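Local coordinates for protein PfkB family carbohydrate kinase (Listeria grayi DSM 20601, PDB 4GM6) that probably transfers a phosphate group to a sugar or related substrate, as a carbohydrate kinase of the PfkB family whose exact substrate is not established, at residues Leu33-Thr39 / Ala50-Gly56; Asn61-Asn65 / Gly328-Pro332. All blocks are in the same frame, centred on the assembly; numbering follows the deposited sequence.

Interaction 1 of 2, residues Leu33-Thr39 / Ala50-Gly56; sequences LLMRLST and ALDIHIG
Met35 and Ile53 meet on the apolar side of a beta hairpin formed by strands 34-38 and 50-56, in the small sheet that serves as the lid of a PfkB-type kinase. The strands run antiparallel, twisted to 148° between their directions. Leu34-Gly56, Arg36-His54 and Ser38-Asp52 are the hydrogen-bonded pairs, each joined by two backbone bonds, and Met35-Ile55 and Leu37-Ile53 alternate with them as non-hydrogen-bonded pairs.

The apolar face is closely packed. Met35 has CG anti to its backbone N (chi1 175°), and its extended chain carries SD over to Ile53, 3.8 Å from CG2 and 4.0 Å from CD1. Leu37 CB meets Leu51 CD1 at 3.9 Å, while Ile55 divides its branches, CD1 reaching Met35 CB and CG2 meeting Leu33 CD2 at 3.8 Å. Flexible thioether and branched aliphatic groups suit a face that also touches Met87 and His91 of helix 83-94 and, at Met35 and Ile53, a second subunit. The same subunit pairs its own strand with Ala50-Asp52, continuing the sheet across the interface.

Toward Ser38 and Asp52 the other face is polar and hydrated. Arg36 bends at chi3, bringing NH2 to Ser38 OG at 3.2 Å, with the oxygen tilted out of the guanidinium plane. His54 ND1 lies over one face of that guanidinium, toward its rim, but the charge of Arg36 is met elsewhere, by salt bridges to Asp287 and Asp329. Asp52 OD2 accepts from Gln40 and from a water that also donates to Thr39 O. A second water bridges Ser38 OG and His54 ND1, and donates a hydrogen to Asp52 O at 2.7 Å.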
ATOM      1  N   LEU C  33      17.491  13.688  17.978  1.00 37.38           N
ATOM      2  CA  LEU C  33      16.792  13.089  16.855  1.00 41.49           C
ATOM      3  C   LEU C  33      15.509  12.415  17.330  1.00 43.84           C
ATOM      4  O   LEU C  33      15.500  11.732  18.351  1.00 32.89           O
ATOM      5  CB  LEU C  33      17.660  12.052  16.142  1.00 45.50           C
ATOM      6  CG  LEU C  33      18.693  12.631  15.174  1.00 52.75           C
ATOM      7  CD1 LEU C  33      19.926  13.015  15.974  1.00 43.00           C
ATOM      8  CD2 LEU C  33      19.053  11.643  14.075  1.00 41.56           C
ATOM      9  N   LEU C  34      14.433  12.605  16.576  1.00 34.16           N
ATOM     10  CA  LEU C  34      13.140  12.027  16.923  1.00 33.09           C
ATOM     11  C   LEU C  34      12.696  11.106  15.802  1.00 35.69           C
ATOM     12  O   LEU C  34      13.019  11.330  14.632  1.00 32.11           O
ATOM     13  CB  LEU C  34      12.086  13.132  17.090  1.00 28.67           C
ATOM     14  CG  LEU C  34      12.390  14.152  18.176  1.00 38.24           C
ATOM     15  CD1 LEU C  34      11.333  15.257  18.199  1.00 31.53           C
ATOM     16  CD2 LEU C  34      12.433  13.404  19.498  1.00 34.40           C
ATOM     17  N   MET C  35      11.936  10.079  16.130  1.00 30.49           N
ATOM     18  CA  MET C  35      11.269   9.371  15.057  1.00 31.58           C
ATOM     19  C   MET C  35       9.865   9.955  14.914  1.00 27.77           C
ATOM     20  O   MET C  35       9.089   9.988  15.883  1.00 30.21           O
ATOM     21  CB  MET C  35      11.205   7.877  15.304  1.00 27.43           C
ATOM     22  CG  MET C  35      10.387   7.166  14.224  1.00 28.46           C
ATOM     23  SD  MET C  35      10.444   5.368  14.323  1.00 38.30           S
ATOM     24  CE  MET C  35       9.876   5.079  15.992  1.00 41.59           C
ATOM     25  N   ARG C  36       9.545  10.451  13.730  1.00 23.47           N
ATOM     26  CA  ARG C  36       8.196  10.932  13.500  1.00 27.96           C
ATOM     27  C   ARG C  36       7.333   9.805  12.928  1.00 27.74           C
ATOM     28  O   ARG C  36       7.792   9.057  12.069  1.00 27.68           O
ATOM     29  CB  ARG C  36       8.159  12.142  12.564  1.00 26.48           C
ATOM     30  CG  ARG C  36       6.729  12.357  12.106  1.00 28.58           C
ATOM     31  CD  ARG C  36       6.445  13.650  11.363  1.00 41.81           C
ATOM     32  NE  ARG C  36       7.469  14.111  10.435  1.00 30.58           N
ATOM     33  CZ  ARG C  36       7.269  14.392   9.143  1.00 33.10           C
ATOM     34  NH1 ARG C  36       8.263  14.856   8.409  1.00 32.55           N
ATOM     35  NH2 ARG C  36       6.098  14.200   8.575  1.00 34.07           N
ATOM     36  N   LEU C  37       6.101   9.682  13.425  1.00 25.80           N
ATOM     37  CA  LEU C  37       5.131   8.666  12.957  1.00 24.52           C
ATOM     38  C   LEU C  37       3.875   9.358  12.462  1.00 29.30           C
ATOM     39  O   LEU C  37       3.146   9.948  13.254  1.00 28.10           O
ATOM     40  CB  LEU C  37       4.804   7.696  14.091  1.00 26.04           C
ATOM     41  CG  LEU C  37       6.083   7.002  14.604  1.00 30.49           C
ATOM     42  CD1 LEU C  37       6.139   6.976  16.119  1.00 44.49           C
ATOM     43  CD2 LEU C  37       6.192   5.597  14.072  1.00 31.25           C
ATOM     44  N   SER C  38       3.626   9.252  11.154  1.00 23.18           N
ATOM     45  CA  SER C  38       2.689  10.113  10.431  1.00 26.02           C
ATOM     46  C   SER C  38       1.505   9.328   9.869  1.00 25.87           C
ATOM     47  O   SER C  38       1.704   8.234   9.346  1.00 21.04           O
ATOM     48  CB  SER C  38       3.421  10.716   9.220  1.00 21.67           C
ATOM     49  OG  SER C  38       4.091  11.891   9.586  1.00 36.03           O
ATOM     50  N   THR C  39       0.297   9.894   9.940  1.00 21.52           N
ATOM     51  CA  THR C  39      -0.857   9.306   9.232  1.00 21.79           C
ATOM     52  C   THR C  39      -0.818   9.761   7.779  1.00 23.01           C
ATOM     53  O   THR C  39      -0.135  10.715   7.431  1.00 21.90           O
ATOM     54  CB  THR C  39      -2.209   9.749   9.829  1.00 22.26           C
ATOM     55  OG1 THR C  39      -2.446  11.140   9.537  1.00 25.69           O
ATOM     56  CG2 THR C  39      -2.224   9.549  11.323  1.00 25.72           C
ATOM     57  N   ALA C  50      -1.718   2.159   9.909  1.00 27.18           N
ATOM     58  CA  ALA C  50      -0.258   2.152   9.754  1.00 28.44           C
ATOM     59  C   ALA C  50       0.264   3.567   9.889  1.00 29.95           C
ATOM     60  O   ALA C  50      -0.434   4.507   9.556  1.00 34.16           O
ATOM     61  CB  ALA C  50       0.140   1.592   8.405  1.00 29.07           C
ATOM     62  N   LEU C  51       1.486   3.721  10.385  1.00 24.94           N
ATOM     63  CA  LEU C  51       2.106   5.037  10.441  1.00 26.90           C
ATOM     64  C   LEU C  51       3.378   5.024   9.606  1.00 28.14           C
ATOM     65  O   LEU C  51       4.193   4.101   9.730  1.00 24.89           O
ATOM     66  CB  LEU C  51       2.469   5.382  11.896  1.00 26.27           C
ATOM     67  CG  LEU C  51       1.285   5.488  12.862  1.00 30.15           C
ATOM     68  CD1 LEU C  51       1.723   5.266  14.304  1.00 28.32           C
ATOM     69  CD2 LEU C  51       0.629   6.855  12.701  1.00 23.84           C
ATOM     70  N   ASP C  52       3.555   6.055   8.786  1.00 23.03           N
ATOM     71  CA  ASP C  52       4.817   6.270   8.063  1.00 27.54           C
ATOM     72  C   ASP C  52       5.911   6.826   8.974  1.00 27.84           C
ATOM     73  O   ASP C  52       5.652   7.677   9.813  1.00 29.71           O
ATOM     74  CB  ASP C  52       4.577   7.213   6.878  1.00 23.12           C
ATOM     75  CG  ASP C  52       3.618   6.616   5.873  1.00 27.94           C
ATOM     76  OD1 ASP C  52       3.884   5.479   5.472  1.00 28.37           O
ATOM     77  OD2 ASP C  52       2.586   7.238   5.534  1.00 29.07           O
ATOM     78  N   ILE C  53       7.137   6.342   8.797  1.00 23.58           N
ATOM     79  CA  ILE C  53       8.256   6.729   9.644  1.00 24.79           C
ATOM     80  C   ILE C  53       9.165   7.746   8.963  1.00 28.73           C
ATOM     81  O   ILE C  53       9.477   7.603   7.786  1.00 24.70           O
ATOM     82  CB  ILE C  53       9.165   5.511   9.886  1.00 31.27           C
ATOM     83  CG1 ILE C  53       8.473   4.444  10.713  1.00 39.55           C
ATOM     84  CG2 ILE C  53      10.454   5.951  10.566  1.00 43.06           C
ATOM     85  CD1 ILE C  53       9.439   3.307  11.042  1.00 39.90           C
ATOM     86  N   HIS C  54       9.604   8.763   9.706  1.00 26.58           N
ATOM     87  CA  HIS C  54      10.646   9.688   9.242  1.00 28.79           C
ATOM     88  C   HIS C  54      11.513  10.052  10.442  1.00 35.75           C
ATOM     89  O   HIS C  54      10.991  10.259  11.530  1.00 33.76           O
ATOM     90  CB  HIS C  54      10.030  10.954   8.656  1.00 27.43           C
ATOM     91  CG  HIS C  54       9.268  10.705   7.393  1.00 29.19           C
ATOM     92  ND1 HIS C  54       7.895  10.586   7.356  1.00 31.22           N
ATOM     93  CD2 HIS C  54       9.700  10.500   6.130  1.00 30.49           C
ATOM     94  CE1 HIS C  54       7.512  10.342   6.117  1.00 29.17           C
ATOM     95  NE2 HIS C  54       8.590  10.282   5.355  1.00 28.38           N
ATOM     96  N   ILE C  55      12.828  10.089  10.249  1.00 32.64           N
ATOM     97  CA  ILE C  55      13.745  10.541  11.293  1.00 29.40           C
ATOM     98  C   ILE C  55      14.007  12.023  11.097  1.00 31.69           C
ATOM     99  O   ILE C  55      14.164  12.493   9.973  1.00 29.19           O
ATOM    100  CB  ILE C  55      15.080   9.793  11.221  1.00 35.24           C
ATOM    101  CG1 ILE C  55      14.818   8.289  11.175  1.00 31.83           C
ATOM    102  CG2 ILE C  55      16.014  10.212  12.363  1.00 34.45           C
ATOM    103  CD1 ILE C  55      14.191   7.711  12.429  1.00 36.15           C
ATOM    104  N   GLY C  56      14.043  12.767  12.193  1.00 31.52           N
ATOM    105  CA  GLY C  56      14.247  14.205  12.095  1.00 37.30           C
ATOM    106  C   GLY C  56      14.609  14.808  13.431  1.00 29.33           C
ATOM    107  O   GLY C  56      14.800  14.104  14.403  1.00 38.56           O
TER
HETATM  108  O   HOH W   1       6.633  10.137   9.424  1.00 40.53           O
HETATM  109  O   HOH W   2       2.224   9.721   6.177  1.00 39.32           O

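Interaction 2 of 2, residues Asn61-Asn65 / Gly328-Pro332; sequences NVAVN and GDINP
Over one face of the Asn61 amide lies the backbone oxygen of Asp329, O standing 3.7 Å from CG and almost straight above it, while Asp329 OD2 sits at the ND2 end, close to the amide plane. Asn61 ND2 donates to that OD2 at 3.1 Å. Amide and carboxylate planes are 69° apart, and on the acid the N-H arrives on the anti side of OD2, somewhat out of the carboxylate plane. Asp329 CB packs 3.5 Å from Asn61 OD1, while its other oxygen, OD1, is engaged by Arg36. ND2 also donates to Asp293, making this a buried nitrogen shared between two acids, a role that fits an uncharged amide with two N-H groups.

One turn further along the helix, Asn65 presents OD1 to the backbone N of Asn331, a nearly straight bond (168°) of 2.9 Å, although the donor is tilted from the carbonyl plane. Its ND2 donates to a water that in turn donates to Asp329 O at 2.7 Å. A single asparagine thus satisfies both a backbone donor and, through water, a backbone acceptor of a segment without regular structure.

To one side of these polar links Val64 CG1 lies 3.7 Å from both CG2 and CB of Ile330, so the beta-branch of the isoleucine is the part that meets the valine, the two side chains crossing at about a right angle.

The segment 328-332 links helices 309-323 and 335-344 and lies against helix 58-68. Helix 291-304 touches Asn65 and Asn331, helix 83-94 packs His91 against Val64 and Ile330, and Val97 of strand 97-104 touches Val64.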
ATOM      1  N   ASN C  61      18.149  18.111  11.226  1.00 35.86           N
ATOM      2  CA  ASN C  61      17.684  18.436   9.884  1.00 39.06           C
ATOM      3  C   ASN C  61      18.609  19.493   9.289  1.00 38.92           C
ATOM      4  O   ASN C  61      19.006  19.414   8.119  1.00 34.30           O
ATOM      5  CB  ASN C  61      16.254  18.973   9.904  1.00 32.17           C
ATOM      6  CG  ASN C  61      15.246  17.950  10.375  1.00 34.55           C
ATOM      7  OD1 ASN C  61      15.520  16.752  10.417  1.00 31.69           O
ATOM      8  ND2 ASN C  61      14.062  18.428  10.747  1.00 31.12           N
ATOM      9  N   VAL C  62      18.966  20.486  10.103  1.00 40.62           N
ATOM     10  CA  VAL C  62      19.876  21.496   9.626  1.00 35.86           C
ATOM     11  C   VAL C  62      21.183  20.853   9.177  1.00 43.85           C
ATOM     12  O   VAL C  62      21.730  21.218   8.133  1.00 39.04           O
ATOM     13  CB  VAL C  62      20.100  22.620  10.657  1.00 42.59           C
ATOM     14  CG1 VAL C  62      21.333  23.440  10.291  1.00 36.56           C
ATOM     15  CG2 VAL C  62      18.859  23.502  10.707  1.00 36.32           C
ATOM     16  N   ALA C  63      21.675  19.886   9.949  1.00 40.50           N
ATOM     17  CA  ALA C  63      22.919  19.199   9.605  1.00 39.87           C
ATOM     18  C   ALA C  63      22.807  18.464   8.273  1.00 40.24           C
ATOM     19  O   ALA C  63      23.667  18.599   7.413  1.00 42.29           O
ATOM     20  CB  ALA C  63      23.326  18.232  10.713  1.00 40.94           C
ATOM     21  N   VAL C  64      21.755  17.669   8.110  1.00 35.02           N
ATOM     22  CA  VAL C  64      21.551  16.950   6.855  1.00 38.31           C
ATOM     23  C   VAL C  64      21.466  17.923   5.671  1.00 36.22           C
ATOM     24  O   VAL C  64      22.089  17.708   4.638  1.00 41.61           O
ATOM     25  CB  VAL C  64      20.288  16.049   6.912  1.00 38.40           C
ATOM     26  CG1 VAL C  64      19.857  15.583   5.520  1.00 32.12           C
ATOM     27  CG2 VAL C  64      20.532  14.859   7.828  1.00 42.16           C
ATOM     28  N   ASN C  65      20.686  18.990   5.817  1.00 34.30           N
ATOM     29  CA  ASN C  65      20.507  19.924   4.714  1.00 38.73           C
ATOM     30  C   ASN C  65      21.813  20.630   4.347  1.00 46.12           C
ATOM     31  O   ASN C  65      22.083  20.851   3.163  1.00 47.71           O
ATOM     32  CB  ASN C  65      19.392  20.934   5.013  1.00 39.02           C
ATOM     33  CG  ASN C  65      18.051  20.272   5.250  1.00 35.06           C
ATOM     34  OD1 ASN C  65      17.798  19.165   4.774  1.00 36.31           O
ATOM     35  ND2 ASN C  65      17.174  20.957   5.977  1.00 35.00           N
ATOM     36  N   GLY C 328       8.659  13.987   4.751  1.00 27.66           N
ATOM     37  CA  GLY C 328       9.778  13.757   5.648  1.00 29.00           C
ATOM     38  C   GLY C 328      10.356  15.061   6.145  1.00 31.02           C
ATOM     39  O   GLY C 328       9.830  16.147   5.856  1.00 27.66           O
ATOM     40  N   ASP C 329      11.463  14.962   6.868  1.00 31.68           N
ATOM     41  CA  ASP C 329      12.007  16.118   7.587  1.00 29.69           C
ATOM     42  C   ASP C 329      13.125  16.839   6.868  1.00 29.77           C
ATOM     43  O   ASP C 329      13.421  17.981   7.183  1.00 37.55           O
ATOM     44  CB  ASP C 329      12.543  15.686   8.951  1.00 35.19           C
ATOM     45  CG  ASP C 329      11.495  15.749  10.023  1.00 43.56           C
ATOM     46  OD1 ASP C 329      10.367  15.259   9.784  1.00 38.95           O
ATOM     47  OD2 ASP C 329      11.802  16.314  11.100  1.00 49.62           O
ATOM     48  N   ILE C 330      13.766  16.180   5.922  1.00 28.99           N
ATOM     49  CA  ILE C 330      14.952  16.759   5.316  1.00 31.70           C
ATOM     50  C   ILE C 330      14.714  17.165   3.864  1.00 34.57           C
ATOM     51  O   ILE C 330      13.803  16.661   3.207  1.00 30.37           O
ATOM     52  CB  ILE C 330      16.150  15.794   5.430  1.00 36.05           C
ATOM     53  CG1 ILE C 330      15.851  14.494   4.681  1.00 33.71           C
ATOM     54  CG2 ILE C 330      16.449  15.493   6.899  1.00 28.31           C
ATOM     55  CD1 ILE C 330      16.317  14.511   3.241  1.00 38.89           C
ATOM     56  N   ASN C 331      15.541  18.084   3.386  1.00 33.70           N
ATOM     57  CA  ASN C 331      15.447  18.642   2.041  1.00 30.30           C
ATOM     58  C   ASN C 331      16.389  17.871   1.137  1.00 31.88           C
ATOM     59  O   ASN C 331      17.587  17.833   1.386  1.00 36.78           O
ATOM     60  CB  ASN C 331      15.839  20.133   2.072  1.00 36.03           C
ATOM     61  CG  ASN C 331      15.127  20.951   1.010  1.00 41.11           C
ATOM     62  OD1 ASN C 331      14.165  20.492   0.384  1.00 35.70           O
ATOM     63  ND2 ASN C 331      15.572  22.184   0.825  1.00 33.73           N
ATOM     64  N   PRO C 332      15.851  17.226   0.088  1.00 33.41           N
ATOM     65  CA  PRO C 332      16.630  16.312  -0.739  1.00 30.18           C
ATOM     66  C   PRO C 332      17.363  16.965  -1.907  1.00 39.57           C
ATOM     67  O   PRO C 332      18.067  16.281  -2.640  1.00 44.81           O
ATOM     68  CB  PRO C 332      15.557  15.353  -1.288  1.00 29.86           C
ATOM     69  CG  PRO C 332      14.333  16.219  -1.400  1.00 29.53           C
ATOM     70  CD  PRO C 332      14.424  17.232  -0.279  1.00 27.66           C
TER
HETATM   71  O   HOH W   3      14.338  20.224   5.980  1.00 36.70           O

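Although their centres are 14 Å apart, the two interactions touch directly. Interaction 1 reaches interaction 2 through a salt bridge from Arg36 NH1 to Asp329 OD1, 2.5 Å long, which ties the lid hairpin to the 328-332 segment of the main domain. Nearby, His54 CD2 packs 3.3 Å from Gly328 CA, and Gly56 CA lies 3.3 Å from Asn61 OD1, where strand 50-56 turns into helix 58-68. Asp287 adds a further link, bound by both Arg36 and Gly328. Asp293, which accepts a hydrogen bond from Asn61, lies in the first turn of helix 291-304, after a run of glycines, the place of the catalytic base in PfkB relatives, so this polar network probably borders the active site.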